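Structural protein (unclassified Rudivirus, PDB 6WQ0) self-assembles into the helical, filamentous nucleocapsid of a rod-shaped archaeal virus, wrapping around the viral DNA, holding it in A-form and thereby protecting it. Local coordinates at a contact of chain A with DNA and the interface of chains A and B. Sequence-based numbering; all coordinates share one arbitrary frame. Chains: chain A/B, Structural protein.

Contact 1: a contact of chain A with DNA. Residues chain A 78, 81-82, 85, 107. With nucleotides of chain C.
A:Gly78 and A:Leu81, about one turn apart with regular helical backbone angles, press one side of helix 71-89 against the sugars of DT144 and DA145 of chain C, two paired nucleotides of the enclosed A-form DNA. Lacking a side chain, A:Gly78 brings its own CA to 3.6 Å from C1' of the DT144 deoxyribose. The side chain of A:Leu81 runs toward the minor-groove side: CB lies 3.3 Å from the ring oxygen O4' of DA145, and the CD1 branch reaches C1' of that sugar and, at 3.5 Å, the thymine O2 of DT144.

A:Lys82 and A:Arg85 approach the phosphate joining the two nucleotides from one side. A:Lys82 bends at chi2, laying CD and CE alongside it, and again at chi4 (-67°), which turns the ammonium away. NZ thus sits between successive phosphates, 4.6 Å from OP1 of DA145 and 4.7 Å from OP1 of DT144, beyond bonding distance but perhaps still softening their charge. A:Arg85 stretches out from CG to NE, and its guanidinium NH1 forms a long salt bridge of 3.5 Å to OP1 of DA145; its CD packs on C5'. Most contacts fall on sugars and phosphate, and the methyl touch on O2, an atom cytosine also carries, fits non-specific binding. The phenol OH of A:Tyr107 adds a slight contact to C4' of DT144 from helix 94-111, beside helix 71-89, which supplies the main DNA-facing surface here.

Contact 2: the interface of chains A and B. Residues chain A 41-42, 45-46; chain B 14, 17-18.
A:Phe45 and B:Trp17 stack face to face, their planes 11° apart and the phenyl centroid 4.4 Å from that of the indole six-membered ring. They join two helices of the rudivirus coat protein, a helical family: helix 27-48 of chain A packs on helix 10-24 of chain B, and the two-fold symmetry of the whole A/B interface is consistent with a paired building unit. CD1 of A:Phe45 stands over the centre of the indole, whereas B:Trp17 CD2 sits toward the rim of the phenyl face, which shows that the rings are slipped against each other. The phenyl also meets the edge of B:Tyr14, with CD2 in the plane of the phenol ring and 3.3 Å from its CD1.

The side chains of A:Phe45 and B:Trp17 run antiparallel as they overlap. B:Trp17 has CG anti to its backbone N (chi1 173°), which carries the indole across to the neighbouring helix, where its CH2 corner reaches the carbonyl O of A:Ala41 at 3.9 Å.

At the far end of B:Tyr14, the phenol OH accepts a hydrogen bond from the amide NE2 of A:Gln46 at 2.8 Å. The bond is bent, 122° at the hydrogen, and the oxygen is tilted from the amide plane. The CG methylene of A:Gln46 rests near CE1 of the same ring, so this glutamine meets the tyrosine through both its aliphatic and its polar parts. One turn earlier, A:Gln42 extends beyond CG and lies across B:Asn18, the two amide planes nearly perpendicular. The asparagine OD1 is 3.3 Å from both CG and NE2 of A:Gln42, the latter a close polar approach and not a hydrogen bond.

Contact 1: a contact of chain A with DNA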
loop_
_atom_site.group_PDB
_atom_site.type_symbol
_atom_site.label_atom_id
_atom_site.label_comp_id
_atom_site.label_asym_id
_atom_site.label_seq_id
_atom_site.Cartn_x
_atom_site.Cartn_y
_atom_site.Cartn_z
ATOM N N GLY A 78 58.661 -12.076 -62.480
ATOM C CA GLY A 78 59.433 -11.810 -61.285
ATOM C C GLY A 78 60.609 -10.908 -61.573
ATOM O O GLY A 78 60.767 -9.864 -60.933
ATOM N N LEU A 81 59.466 -7.347 -62.062
ATOM C CA LEU A 81 59.107 -6.665 -60.829
ATOM C C LEU A 81 60.349 -6.344 -60.023
ATOM O O LEU A 81 60.504 -5.214 -59.549
ATOM C CB LEU A 81 58.132 -7.513 -60.020
ATOM C CG LEU A 81 56.775 -7.791 -60.663
ATOM C CD1 LEU A 81 55.972 -8.726 -59.791
ATOM C CD2 LEU A 81 56.022 -6.506 -60.904
ATOM N N LYS A 82 61.279 -7.298 -59.944
ATOM C CA LYS A 82 62.545 -7.055 -59.271
ATOM C C LYS A 82 63.202 -5.792 -59.804
ATOM O O LYS A 82 63.536 -4.887 -59.031
ATOM C CB LYS A 82 63.455 -8.268 -59.449
ATOM C CG LYS A 82 64.622 -8.338 -58.505
ATOM C CD LYS A 82 64.204 -8.719 -57.119
ATOM C CE LYS A 82 65.397 -8.953 -56.224
ATOM N NZ LYS A 82 66.144 -10.144 -56.675
ATOM N N ARG A 85 61.510 -2.724 -58.674
ATOM C CA ARG A 85 61.855 -2.462 -57.284
ATOM C C ARG A 85 63.094 -1.585 -57.199
ATOM O O ARG A 85 63.069 -0.518 -56.576
ATOM C CB ARG A 85 62.063 -3.786 -56.552
ATOM C CG ARG A 85 62.287 -3.655 -55.068
ATOM C CD ARG A 85 62.434 -5.008 -54.428
ATOM N NE ARG A 85 62.928 -4.933 -53.060
ATOM C CZ ARG A 85 64.085 -5.442 -52.657
ATOM N NH1 ARG A 85 64.868 -6.066 -53.520
ATOM N NH2 ARG A 85 64.459 -5.327 -51.393
ATOM N N TYR A 107 69.359 -14.337 -62.335
ATOM C CA TYR A 107 68.308 -15.121 -62.976
ATOM C C TYR A 107 68.870 -16.115 -63.982
ATOM O O TYR A 107 68.461 -17.281 -63.984
ATOM C CB TYR A 107 67.286 -14.195 -63.635
ATOM C CG TYR A 107 66.087 -13.942 -62.757
ATOM C CD1 TYR A 107 64.872 -14.542 -63.020
ATOM C CD2 TYR A 107 66.184 -13.125 -61.645
ATOM C CE1 TYR A 107 63.789 -14.329 -62.211
ATOM C CE2 TYR A 107 65.106 -12.902 -60.834
ATOM C CZ TYR A 107 63.910 -13.505 -61.122
ATOM O OH TYR A 107 62.828 -13.288 -60.311
ATOM P P DT C 144 63.037 -14.688 -54.970
ATOM O OP1 DT C 144 64.390 -14.125 -54.856
ATOM O OP2 DT C 144 62.343 -15.218 -53.786
ATOM O "O5'" DT C 144 62.064 -13.600 -55.619
ATOM C "C5'" DT C 144 62.489 -12.829 -56.729
ATOM C "C4'" DT C 144 61.327 -12.064 -57.337
ATOM O "O4'" DT C 144 60.247 -12.963 -57.673
ATOM C "C3'" DT C 144 60.642 -11.083 -56.431
ATOM O "O3'" DT C 144 61.419 -9.933 -56.237
ATOM C "C2'" DT C 144 59.403 -10.796 -57.260
ATOM C "C1'" DT C 144 59.042 -12.204 -57.727
ATOM N N1 DT C 144 58.007 -12.828 -56.870
ATOM C C2 DT C 144 56.694 -12.495 -57.073
ATOM O O2 DT C 144 56.325 -11.728 -57.937
ATOM N N3 DT C 144 55.815 -13.097 -56.232
ATOM C C4 DT C 144 56.108 -13.973 -55.222
ATOM O O4 DT C 144 55.245 -14.461 -54.515
ATOM C C5 DT C 144 57.499 -14.279 -55.052
ATOM C C7 DT C 144 57.933 -15.221 -53.975
ATOM C C6 DT C 144 58.375 -13.693 -55.871
ATOM P P DA C 145 61.254 -9.099 -54.881
ATOM O OP1 DA C 145 62.422 -8.235 -54.700
ATOM O OP2 DA C 145 60.888 -10.056 -53.828
ATOM O "O5'" DA C 145 59.977 -8.189 -55.134
ATOM C "C5'" DA C 145 60.020 -7.144 -56.076
ATOM C "C4'" DA C 145 58.625 -6.637 -56.371
ATOM O "O4'" DA C 145 57.783 -7.750 -56.727
ATOM C "C3'" DA C 145 57.903 -6.010 -55.201
ATOM O "O3'" DA C 145 58.295 -4.668 -55.033
ATOM C "C2'" DA C 145 56.459 -6.110 -55.657
ATOM C "C1'" DA C 145 56.449 -7.467 -56.348
ATOM N N9 DA C 145 55.944 -8.550 -55.508
ATOM C C8 DA C 145 56.644 -9.593 -54.980
ATOM N N7 DA C 145 55.915 -10.409 -54.265
ATOM C C5 DA C 145 54.649 -9.863 -54.335
ATOM C C6 DA C 145 53.418 -10.253 -53.790
ATOM N N6 DA C 145 53.261 -11.340 -53.037
ATOM N N1 DA C 145 52.344 -9.483 -54.059
ATOM C C2 DA C 145 52.508 -8.399 -54.814
ATOM N N3 DA C 145 53.610 -7.937 -55.377
ATOM C C4 DA C 145 54.652 -8.723 -55.100
#

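Contact 2: the interface of chains A and B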
loop_
_atom_site.group_PDB
_atom_site.type_symbol
_atom_site.label_atom_id
_atom_site.label_comp_id
_atom_site.label_asym_id
_atom_site.label_seq_id
_atom_site.Cartn_x
_atom_site.Cartn_y
_atom_site.Cartn_z
ATOM N N ALA A 41 48.050 3.326 -44.734
ATOM C CA ALA A 41 48.258 2.134 -45.548
ATOM C C ALA A 41 47.608 2.275 -46.916
ATOM O O ALA A 41 48.208 1.905 -47.934
ATOM C CB ALA A 41 47.709 0.910 -44.823
ATOM N N GLN A 42 46.376 2.795 -46.960
ATOM C CA GLN A 42 45.733 3.065 -48.242
ATOM C C GLN A 42 46.563 4.024 -49.080
ATOM O O GLN A 42 46.705 3.835 -50.294
ATOM C CB GLN A 42 44.337 3.640 -48.029
ATOM C CG GLN A 42 43.351 2.692 -47.410
ATOM C CD GLN A 42 42.108 3.402 -46.943
ATOM O OE1 GLN A 42 41.881 4.558 -47.279
ATOM N NE2 GLN A 42 41.297 2.716 -46.154
ATOM N N PHE A 45 49.690 2.225 -50.483
ATOM C CA PHE A 45 49.253 1.359 -51.570
ATOM C C PHE A 45 49.009 2.162 -52.842
ATOM O O PHE A 45 49.524 1.827 -53.916
ATOM C CB PHE A 45 47.991 0.610 -51.140
ATOM C CG PHE A 45 47.689 -0.601 -51.965
ATOM C CD1 PHE A 45 48.191 -1.836 -51.616
ATOM C CD2 PHE A 45 46.897 -0.505 -53.089
ATOM C CE1 PHE A 45 47.911 -2.945 -52.374
ATOM C CE2 PHE A 45 46.614 -1.611 -53.848
ATOM C CZ PHE A 45 47.120 -2.833 -53.490
ATOM N N GLN A 46 48.230 3.241 -52.732
ATOM C CA GLN A 46 47.917 4.064 -53.896
ATOM C C GLN A 46 49.157 4.713 -54.483
ATOM O O GLN A 46 49.223 4.936 -55.695
ATOM C CB GLN A 46 46.911 5.143 -53.521
ATOM C CG GLN A 46 45.526 4.643 -53.217
ATOM C CD GLN A 46 44.679 5.702 -52.556
ATOM O OE1 GLN A 46 45.161 6.785 -52.238
ATOM N NE2 GLN A 46 43.410 5.395 -52.338
ATOM N N TYR B 14 43.262 -2.814 -56.017
ATOM C CA TYR B 14 43.079 -1.891 -54.908
ATOM C C TYR B 14 41.723 -2.078 -54.250
ATOM O O TYR B 14 41.622 -2.052 -53.022
ATOM C CB TYR B 14 43.247 -0.447 -55.377
ATOM C CG TYR B 14 42.942 0.547 -54.285
ATOM C CD1 TYR B 14 43.790 0.693 -53.201
ATOM C CD2 TYR B 14 41.792 1.315 -54.317
ATOM C CE1 TYR B 14 43.512 1.577 -52.194
ATOM C CE2 TYR B 14 41.507 2.201 -53.313
ATOM C CZ TYR B 14 42.370 2.331 -52.253
ATOM O OH TYR B 14 42.090 3.220 -51.247
ATOM N N TRP B 17 41.845 -5.410 -52.213
ATOM C CA TRP B 17 42.742 -5.286 -51.071
ATOM C C TRP B 17 42.150 -4.375 -50.006
ATOM O O TRP B 17 42.245 -4.662 -48.809
ATOM C CB TRP B 17 44.109 -4.773 -51.526
ATOM C CG TRP B 17 45.026 -4.453 -50.391
ATOM C CD1 TRP B 17 45.930 -5.284 -49.807
ATOM C CD2 TRP B 17 45.118 -3.211 -49.691
ATOM N NE1 TRP B 17 46.573 -4.643 -48.790
ATOM C CE2 TRP B 17 46.092 -3.366 -48.697
ATOM C CE3 TRP B 17 44.465 -1.981 -49.808
ATOM C CZ2 TRP B 17 46.434 -2.341 -47.829
ATOM C CZ3 TRP B 17 44.803 -0.972 -48.945
ATOM C CH2 TRP B 17 45.777 -1.156 -47.968
ATOM N N ASN B 18 41.526 -3.274 -50.421
ATOM C CA ASN B 18 40.916 -2.360 -49.470
ATOM C C ASN B 18 39.725 -2.999 -48.775
ATOM O O ASN B 18 39.518 -2.789 -47.576
ATOM C CB ASN B 18 40.499 -1.084 -50.189
ATOM C CG ASN B 18 40.402 0.091 -49.265
ATOM O OD1 ASN B 18 41.314 0.360 -48.497
ATOM N ND2 ASN B 18 39.287 0.794 -49.320
#

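Contact 1 and contact 2 lie about 21 Å apart, measured between the centres of their C-alpha atoms, and have no residue in common. On chain A they use different helices: 71-89 and 94-111 face the DNA in contact 1, while 27-48 meets helix 10-24 of chain B in contact 2. By the two-fold symmetry of the interface, helix 10-24 of chain A takes part in the twin of contact 2, against helix 27-48 of chain B. One subunit can therefore hold DNA and a neighbour at once. Repeated through the filament, these contacts would couple subunit pairing to DNA wrapping.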